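Local coordinates for protein LRA-12 (Uncultured bacterium, PDB 5AEB) that acts as a class B3 di-zinc metallo-beta-lactamase, probably opening the four-membered ring of beta-lactam antibiotics, carbapenems among them, at residues V7-A15 and H127-I135; L104-T112 and M155-C166. All coordinates share one frame; numbering follows the deposited sequence.

Contact 1. Residues V7-A15 and H127-I135; sequences VKEPTVSNA and HGSMFEPII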
loop_
_atom_site.group_PDB
_atom_site.type_symbol
_atom_site.label_atom_id
_atom_site.label_comp_id
_atom_site.label_asym_id
_atom_site.label_seq_id
_atom_site.Cartn_x
_atom_site.Cartn_y
_atom_site.Cartn_z
ATOM N N VAL A 7 17.071 7.468 -13.385
ATOM C CA VAL A 7 16.303 6.482 -12.551
ATOM C C VAL A 7 16.606 5.040 -12.961
ATOM O O VAL A 7 16.395 4.654 -14.103
ATOM C CB VAL A 7 14.776 6.695 -12.646
ATOM C CG1 VAL A 7 14.021 5.577 -11.920
ATOM C CG2 VAL A 7 14.392 8.067 -12.117
ATOM N N LYS A 8 17.086 4.248 -12.015
ATOM C CA LYS A 8 17.343 2.845 -12.275
ATOM C C LYS A 8 16.631 1.952 -11.280
ATOM O O LYS A 8 17.010 1.859 -10.121
ATOM C CB LYS A 8 18.842 2.553 -12.302
ATOM C CG LYS A 8 19.518 3.018 -13.593
ATOM C CD LYS A 8 20.656 2.099 -14.029
ATOM C CE LYS A 8 21.981 2.464 -13.369
ATOM N NZ LYS A 8 21.909 2.330 -11.882
ATOM N N GLU A 9 15.575 1.307 -11.750
ATOM C CA GLU A 9 14.837 0.360 -10.938
ATOM C C GLU A 9 15.726 -0.840 -10.633
ATOM O O GLU A 9 16.301 -1.431 -11.559
ATOM C CB GLU A 9 13.598 -0.091 -11.687
ATOM C CG GLU A 9 12.698 -0.984 -10.867
ATOM C CD GLU A 9 11.305 -1.013 -11.423
ATOM O OE1 GLU A 9 10.515 -0.085 -11.114
ATOM O OE2 GLU A 9 11.024 -1.954 -12.188
ATOM N N PRO A 10 15.837 -1.211 -9.339
ATOM C CA PRO A 10 16.655 -2.367 -8.959
ATOM C C PRO A 10 16.180 -3.652 -9.645
ATOM O O PRO A 10 15.014 -3.740 -10.045
ATOM C CB PRO A 10 16.433 -2.467 -7.442
ATOM C CG PRO A 10 16.029 -1.089 -7.050
ATOM C CD PRO A 10 15.152 -0.640 -8.173
ATOM N N THR A 11 17.091 -4.618 -9.786
ATOM C CA THR A 11 16.795 -5.934 -10.348
ATOM C C THR A 11 15.627 -6.575 -9.618
ATOM O O THR A 11 15.612 -6.630 -8.384
ATOM C CB THR A 11 18.027 -6.864 -10.229
ATOM O OG1 THR A 11 19.146 -6.254 -10.897
ATOM C CG2 THR A 11 17.749 -8.260 -10.807
ATOM N N VAL A 12 14.645 -7.042 -10.380
ATOM C CA VAL A 12 13.513 -7.756 -9.796
ATOM C C VAL A 12 13.661 -9.228 -10.142
ATOM O O VAL A 12 13.621 -9.587 -11.312
ATOM C CB VAL A 12 12.140 -7.239 -10.300
ATOM C CG1 VAL A 12 11.001 -8.081 -9.704
ATOM C CG2 VAL A 12 11.972 -5.761 -9.983
ATOM N N SER A 13 13.821 -10.058 -9.113
ATOM C CA SER A 13 13.996 -11.501 -9.267
ATOM C C SER A 13 12.665 -12.275 -9.243
ATOM O O SER A 13 12.602 -13.401 -9.707
ATOM C CB SER A 13 14.927 -12.029 -8.164
ATOM O OG SER A 13 14.414 -11.698 -6.865
ATOM N N ASN A 14 11.613 -11.657 -8.711
ATOM C CA ASN A 14 10.310 -12.297 -8.518
ATOM C C ASN A 14 9.342 -11.972 -9.661
ATOM O O ASN A 14 8.758 -10.882 -9.696
ATOM C CB ASN A 14 9.740 -11.804 -7.179
ATOM C CG ASN A 14 8.444 -12.481 -6.785
ATOM O OD1 ASN A 14 7.692 -13.007 -7.609
ATOM N ND2 ASN A 14 8.167 -12.449 -5.502
ATOM N N ALA A 15 9.166 -12.914 -10.578
ATOM C CA ALA A 15 8.297 -12.731 -11.747
ATOM C C ALA A 15 6.859 -12.308 -11.422
ATOM O O ALA A 15 6.228 -11.625 -12.218
ATOM C CB ALA A 15 8.282 -13.983 -12.611
ATOM N N HIS A 127 22.613 5.205 -3.914
ATOM C CA HIS A 127 22.926 4.707 -5.261
ATOM C C HIS A 127 22.033 5.297 -6.334
ATOM O O HIS A 127 21.797 4.661 -7.369
ATOM C CB HIS A 127 22.858 3.174 -5.309
ATOM C CG HIS A 127 23.914 2.472 -4.472
ATOM N ND1 HIS A 127 23.624 1.848 -3.309
ATOM C CD2 HIS A 127 25.283 2.292 -4.682
ATOM C CE1 HIS A 127 24.747 1.307 -2.793
ATOM N NE2 HIS A 127 25.761 1.577 -3.632
ATOM N N GLY A 128 21.534 6.517 -6.105
ATOM C CA GLY A 128 20.650 7.198 -7.056
ATOM C C GLY A 128 19.178 6.806 -6.950
ATOM O O GLY A 128 18.816 5.939 -6.133
ATOM N N SER A 129 18.336 7.447 -7.769
ATOM C CA SER A 129 16.883 7.188 -7.777
ATOM C C SER A 129 16.513 5.780 -8.214
ATOM O O SER A 129 16.975 5.308 -9.248
ATOM C CB SER A 129 16.144 8.199 -8.658
ATOM O OG SER A 129 16.027 9.439 -7.998
ATOM N N MET A 130 15.667 5.121 -7.420
ATOM C CA MET A 130 15.164 3.780 -7.751
ATOM C C MET A 130 13.788 3.763 -8.426
ATOM O O MET A 130 13.388 2.769 -9.014
ATOM C CB MET A 130 15.179 2.895 -6.516
ATOM C CG MET A 130 16.562 2.764 -5.889
ATOM S SD MET A 130 16.430 2.434 -4.119
ATOM C CE MET A 130 15.722 0.798 -4.210
ATOM N N PHE A 131 13.071 4.873 -8.335
ATOM C CA PHE A 131 11.798 5.065 -9.057
ATOM C C PHE A 131 11.681 6.550 -9.417
ATOM O O PHE A 131 12.395 7.384 -8.825
ATOM C CB PHE A 131 10.586 4.610 -8.208
ATOM C CG PHE A 131 10.494 5.291 -6.869
ATOM C CD1 PHE A 131 9.784 6.479 -6.720
ATOM C CD2 PHE A 131 11.114 4.739 -5.752
ATOM C CE1 PHE A 131 9.715 7.117 -5.476
ATOM C CE2 PHE A 131 11.038 5.355 -4.506
ATOM C CZ PHE A 131 10.332 6.549 -4.360
ATOM N N GLU A 132 10.794 6.877 -10.365
ATOM C CA GLU A 132 10.605 8.297 -10.767
ATOM C C GLU A 132 10.103 9.128 -9.581
ATOM O O GLU A 132 9.070 8.794 -8.991
ATOM C CB GLU A 132 9.650 8.427 -11.969
ATOM C CG GLU A 132 9.472 9.860 -12.527
ATOM C CD GLU A 132 10.733 10.414 -13.190
ATOM O OE1 GLU A 132 11.518 9.645 -13.788
ATOM O OE2 GLU A 132 10.956 11.643 -13.085
ATOM N N PRO A 133 10.855 10.180 -9.198
ATOM C CA PRO A 133 10.417 11.084 -8.129
ATOM C C PRO A 133 8.967 11.563 -8.314
ATOM O O PRO A 133 8.522 11.770 -9.425
ATOM C CB PRO A 133 11.356 12.281 -8.274
ATOM C CG PRO A 133 12.612 11.676 -8.816
ATOM C CD PRO A 133 12.173 10.562 -9.732
ATOM N N ILE A 134 8.251 11.716 -7.212
ATOM C CA ILE A 134 6.937 12.334 -7.217
ATOM C C ILE A 134 6.875 13.315 -6.046
ATOM O O ILE A 134 7.433 13.062 -4.966
ATOM C CB ILE A 134 5.742 11.357 -7.054
ATOM C CG1 ILE A 134 6.026 9.939 -7.525
ATOM C CG2 ILE A 134 4.578 11.900 -7.865
ATOM C CD1 ILE A 134 6.616 9.067 -6.437
ATOM N N ILE A 135 6.169 14.407 -6.248
ATOM C CA ILE A 135 5.964 15.383 -5.162
ATOM C C ILE A 135 4.512 15.307 -4.690
ATOM O O ILE A 135 3.583 15.450 -5.493
ATOM C CB ILE A 135 6.315 16.798 -5.632
ATOM C CG1 ILE A 135 7.809 16.863 -5.946
ATOM C CG2 ILE A 135 5.882 17.872 -4.613
ATOM C CD1 ILE A 135 8.160 17.960 -6.934
HETATM O O HOH W 1 10.999 2.365 -10.321
#

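Contact 2. Residues L104-T112 and M155-C166; sequences LMADEGDAT and MLHHPGHTKGSC. With ZN (zinc ion), chain D; CO (cobalt (II) ion), chain G.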
loop_
_atom_site.group_PDB
_atom_site.type_symbol
_atom_site.label_atom_id
_atom_site.label_comp_id
_atom_site.label_asym_id
_atom_site.label_seq_id
_atom_site.Cartn_x
_atom_site.Cartn_y
_atom_site.Cartn_z
ATOM N N LEU A 104 -1.690 13.697 -5.226
ATOM C CA LEU A 104 -1.008 12.642 -4.507
ATOM C C LEU A 104 -0.920 13.043 -3.042
ATOM O O LEU A 104 -0.479 14.156 -2.705
ATOM C CB LEU A 104 0.381 12.389 -5.099
ATOM C CG LEU A 104 1.378 11.659 -4.194
ATOM C CD1 LEU A 104 1.017 10.188 -3.985
ATOM C CD2 LEU A 104 2.745 11.780 -4.842
ATOM N N MET A 105 -1.393 12.167 -2.161
ATOM C CA MET A 105 -1.317 12.459 -0.743
ATOM C C MET A 105 -0.416 11.440 -0.085
ATOM O O MET A 105 -0.552 10.237 -0.300
ATOM C CB MET A 105 -2.698 12.486 -0.117
ATOM C CG MET A 105 -3.658 13.335 -0.923
ATOM S SD MET A 105 -5.214 13.512 -0.058
ATOM C CE MET A 105 -6.051 14.660 -1.171
ATOM N N ALA A 106 0.523 11.919 0.717
ATOM C CA ALA A 106 1.522 11.017 1.275
ATOM C C ALA A 106 1.838 11.287 2.740
ATOM O O ALA A 106 1.844 12.442 3.194
ATOM C CB ALA A 106 2.798 11.046 0.424
ATOM N N ASP A 107 2.082 10.201 3.479
ATOM C CA ASP A 107 2.581 10.296 4.842
ATOM C C ASP A 107 3.828 11.191 4.786
ATOM O O ASP A 107 4.777 10.921 4.036
ATOM C CB ASP A 107 2.899 8.905 5.369
ATOM C CG ASP A 107 3.261 8.882 6.847
ATOM O OD1 ASP A 107 4.164 9.669 7.276
ATOM O OD2 ASP A 107 2.683 8.041 7.574
ATOM N N GLU A 108 3.797 12.275 5.552
ATOM C CA GLU A 108 4.936 13.178 5.653
ATOM C C GLU A 108 6.288 12.458 5.803
ATOM O O GLU A 108 7.266 12.893 5.226
ATOM C CB GLU A 108 4.758 14.128 6.822
ATOM C CG GLU A 108 5.498 15.451 6.647
ATOM C CD GLU A 108 5.027 16.494 7.654
ATOM O OE1 GLU A 108 4.772 16.161 8.828
ATOM O OE2 GLU A 108 4.898 17.658 7.309
ATOM N N GLY A 109 6.349 11.375 6.588
ATOM C CA GLY A 109 7.619 10.646 6.783
ATOM C C GLY A 109 8.296 10.184 5.489
ATOM O O GLY A 109 9.474 9.926 5.475
ATOM N N ASP A 110 7.546 10.048 4.393
ATOM C CA ASP A 110 8.112 9.536 3.158
ATOM C C ASP A 110 8.221 10.615 2.076
ATOM O O ASP A 110 8.665 10.326 0.958
ATOM C CB ASP A 110 7.281 8.368 2.636
ATOM C CG ASP A 110 7.751 7.002 3.163
ATOM O OD1 ASP A 110 8.847 6.890 3.779
ATOM O OD2 ASP A 110 7.003 6.024 2.943
ATOM N N ALA A 111 7.837 11.856 2.407
ATOM C CA ALA A 111 7.705 12.907 1.379
ATOM C C ALA A 111 9.031 13.130 0.688
ATOM O O ALA A 111 9.076 13.208 -0.541
ATOM C CB ALA A 111 7.192 14.209 1.975
ATOM N N THR A 112 10.092 13.185 1.495
ATOM C CA THR A 112 11.464 13.383 1.029
ATOM C C THR A 112 11.964 12.240 0.144
ATOM O O THR A 112 12.449 12.487 -0.975
ATOM C CB THR A 112 12.436 13.610 2.218
ATOM O OG1 THR A 112 12.019 14.782 2.921
ATOM C CG2 THR A 112 13.885 13.876 1.731
ATOM N N MET A 155 -5.791 7.833 7.490
ATOM C CA MET A 155 -4.393 7.395 7.423
ATOM C C MET A 155 -3.821 7.069 8.790
ATOM O O MET A 155 -3.923 7.865 9.692
ATOM C CB MET A 155 -3.494 8.426 6.767
ATOM C CG MET A 155 -2.211 7.777 6.267
ATOM S SD MET A 155 -0.831 8.917 6.282
ATOM C CE MET A 155 -0.571 9.059 8.058
ATOM N N LEU A 156 -3.236 5.887 8.935
ATOM C CA LEU A 156 -2.537 5.516 10.177
ATOM C C LEU A 156 -1.030 5.470 9.960
ATOM O O LEU A 156 -0.543 4.707 9.133
ATOM C CB LEU A 156 -3.026 4.152 10.671
ATOM C CG LEU A 156 -4.536 4.098 10.876
ATOM C CD1 LEU A 156 -5.009 2.660 11.045
ATOM C CD2 LEU A 156 -5.030 5.014 11.991
ATOM N N HIS A 157 -0.294 6.297 10.693
ATOM C CA HIS A 157 1.156 6.323 10.580
ATOM C C HIS A 157 1.674 5.048 11.170
ATOM O O HIS A 157 1.444 4.754 12.350
ATOM C CB HIS A 157 1.703 7.534 11.331
ATOM C CG HIS A 157 3.173 7.801 11.077
ATOM N ND1 HIS A 157 4.086 7.928 12.090
ATOM C CD2 HIS A 157 3.862 8.021 9.898
ATOM C CE1 HIS A 157 5.298 8.188 11.557
ATOM N NE2 HIS A 157 5.164 8.239 10.219
ATOM N N HIS A 158 2.299 4.226 10.327
ATOM C CA HIS A 158 2.872 2.968 10.791
ATOM C C HIS A 158 4.298 2.845 10.355
ATOM O O HIS A 158 4.606 1.976 9.528
ATOM C CB HIS A 158 2.103 1.767 10.220
ATOM C CG HIS A 158 0.725 1.586 10.786
ATOM N ND1 HIS A 158 0.391 1.954 12.054
ATOM C CD2 HIS A 158 -0.415 1.009 10.228
ATOM C CE1 HIS A 158 -0.923 1.673 12.258
ATOM N NE2 HIS A 158 -1.405 1.100 11.136
ATOM N N PRO A 159 5.188 3.672 10.908
ATOM C CA PRO A 159 6.560 3.703 10.415
ATOM C C PRO A 159 7.376 2.463 10.705
ATOM O O PRO A 159 7.022 1.645 11.570
ATOM C CB PRO A 159 7.164 4.942 11.124
ATOM C CG PRO A 159 6.433 4.972 12.422
ATOM C CD PRO A 159 5.010 4.635 12.023
ATOM N N GLY A 160 8.467 2.330 9.970
ATOM C CA GLY A 160 9.479 1.320 10.273
ATOM C C GLY A 160 9.930 0.711 8.980
ATOM O O GLY A 160 11.094 0.839 8.626
ATOM N N HIS A 161 9.002 0.047 8.280
ATOM C CA HIS A 161 9.267 -0.439 6.914
ATOM C C HIS A 161 9.841 0.699 6.097
ATOM O O HIS A 161 10.872 0.520 5.418
ATOM C CB HIS A 161 8.034 -1.006 6.233
ATOM C CG HIS A 161 8.325 -1.663 4.878
ATOM N ND1 HIS A 161 8.774 -2.922 4.764
ATOM C CD2 HIS A 161 8.231 -1.165 3.573
ATOM C CE1 HIS A 161 8.962 -3.225 3.472
ATOM N NE2 HIS A 161 8.617 -2.148 2.735
ATOM N N THR A 162 9.172 1.859 6.146
ATOM C CA THR A 162 9.740 3.103 5.671
ATOM C C THR A 162 9.515 4.125 6.782
ATOM O O THR A 162 8.763 3.870 7.740
ATOM C CB THR A 162 9.199 3.586 4.283
ATOM O OG1 THR A 162 7.798 3.908 4.363
ATOM C CG2 THR A 162 9.411 2.559 3.237
ATOM N N LYS A 163 10.185 5.267 6.688
ATOM C CA LYS A 163 9.990 6.307 7.702
ATOM C C LYS A 163 8.528 6.824 7.692
ATOM O O LYS A 163 8.062 7.337 8.698
ATOM C CB LYS A 163 10.969 7.459 7.494
ATOM C CG LYS A 163 12.427 7.033 7.520
ATOM C CD LYS A 163 13.345 8.250 7.475
ATOM C CE LYS A 163 14.793 7.814 7.240
ATOM N NZ LYS A 163 15.723 8.650 8.055
ATOM N N GLY A 164 7.841 6.717 6.549
ATOM C CA GLY A 164 6.457 7.162 6.444
ATOM C C GLY A 164 5.481 6.068 6.030
ATOM O O GLY A 164 4.411 6.363 5.507
ATOM N N SER A 165 5.823 4.804 6.219
ATOM C CA SER A 165 4.867 3.780 5.812
ATOM C C SER A 165 3.589 3.899 6.665
ATOM O O SER A 165 3.616 4.376 7.825
ATOM C CB SER A 165 5.463 2.361 5.772
ATOM O OG SER A 165 6.341 2.102 6.850
ATOM N N CYS A 166 2.469 3.485 6.077
ATOM C CA CYS A 166 1.166 3.815 6.651
ATOM C C CYS A 166 0.091 2.858 6.171
ATOM O O CYS A 166 0.252 2.164 5.169
ATOM C CB CYS A 166 0.778 5.264 6.276
ATOM S SG CYS A 166 0.675 5.492 4.481
HETATM ZN ZN ZN D . 8.808 -1.940 0.989
HETATM CO CO CO G . 3.425 18.125 8.456
HETATM O O HOH W 2 4.353 6.312 2.570
HETATM O O HOH W 3 11.565 6.141 4.125
HETATM O O HOH W 4 8.327 -3.116 -0.392
#

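Contact 1. Residues V7-A15 and H127-I135
The carbonyl oxygen of Ser129 is met by two groups of the N-terminal residues 7-15. Lys8 N donates a hydrogen bond to Ser129 O at 3.0 Å, fairly straight (160° at the hydrogen), while the CA-H of Val7 approaches the same oxygen at 3.6 Å. One residue on, the exchange becomes mutual: the CA-H of Met130 faces Lys8 O, and Glu9 CA lies 3.4 Å from Met130 O. Neither segment is a regular strand, so the pairing is a short backbone match between two irregular chains. Water 1 ties in a side chain by donating to Glu9 OE1 (2.6 Å) and to Met130 O (2.8 Å). Glu9 OE1 also accepts from the backbone N of Ala57, so two donors hold this end of the carboxylate.

Residues 127-135 belong to the loop between helix 111-115 and strand 138-140, which borders the active site in class B3 enzymes; here the N-terminal tail lies across it. Val7 lays its two methyls against the loop at different places. CG1, anti to the backbone N (chi1 173°), rests on the main chain with Phe131 C at 3.6 Å, and CG2 turns to Ser129 CB, Pro133 CD and the end of Glu132, whose OE1 is 3.7 Å away. Farther along, Pro10 and Met130 cross at about a right angle. A bend at chi3 (68°) turns the Met130 methyl onto the proline ring, where CE and Pro10 CG sit tightly at 3.4 Å, and Tyr87 of helix 87-90 touches both side chains.

Contact 2. Residues L104-T112 and M155-C166
Gly109 and Gly164 bring their backbones together at 3.7 Å between CA atoms, the turn after strand 103-107 lying against the type I beta turn from Thr162 to Ser165. Lacking CB atoms, the two glycines allow this approach. In the alpha-beta/beta-alpha sandwich of the metallo-beta-lactamases, the contact joins the end of a strand of the seven-stranded sheet to strand 151-157 of the five-stranded sheet and to the loop that follows it.

Asp110 does most of the polar work. Its OD2 accepts the Thr162 hydroxyl through the syn lone pair at 2.7 Å, the two side chains crossing at about a right angle. Thr162 presents OG1 from between its backbone N and carbonyl carbon (chi1 65°). Water 2 and the backbone N of Ala85, which lies between the zinc ligands Gln84 and His86, also donate to OD2. The other oxygen, OD1, takes a weak, bent bond from Gly164 N (3.0 Å, 139°) and a hydrogen bond from water 3, so the buried carboxylate is gripped at both oxygens.

The Asp107 side chain sets out toward residues 155-166. Its OD1 closes an Asx turn, accepting Gly109 N at 2.9 Å through the anti lone pair, which helps to hold the rotation of the carboxylate. OD2 neighbours the Met155 methyl and Cys166 CB, but is modelled too close to the edge of the His157 ring, so its exact position is doubtful; carboxylate and ring planes are 36° apart. Pro159 CD lies over the rim of one ring face, and His157 NE2 donates a weak bond to Lys163 O. In the same loop His161 NE2 binds zinc at 1.8 Å, beside Gln84, His86 and water 4, itself 1.9 Å from the metal.

How the contacts relate
Contacts 1 and 2 have centres 18 Å apart, and their segments alternate along the chain. They meet where the 127-135 loop runs toward strand 103-107 of the seven-stranded sheet: Ile134 CG2 packs on Leu104 CD2 at 3.5 Å. Both approach the di-zinc site. In contact 2 the zinc ligand is followed by Thr162, whose side chain comes within about 4 Å of that of His86, a ligand of the same zinc. Contact 1 stands farther back, the side chains of Phe131 and His86 about 6 Å apart, and those of Glu9 and Asp88, a ligand of the second zinc, about 7 Å. Glu108 of contact 2 binds the separate cobalt ion together with His141.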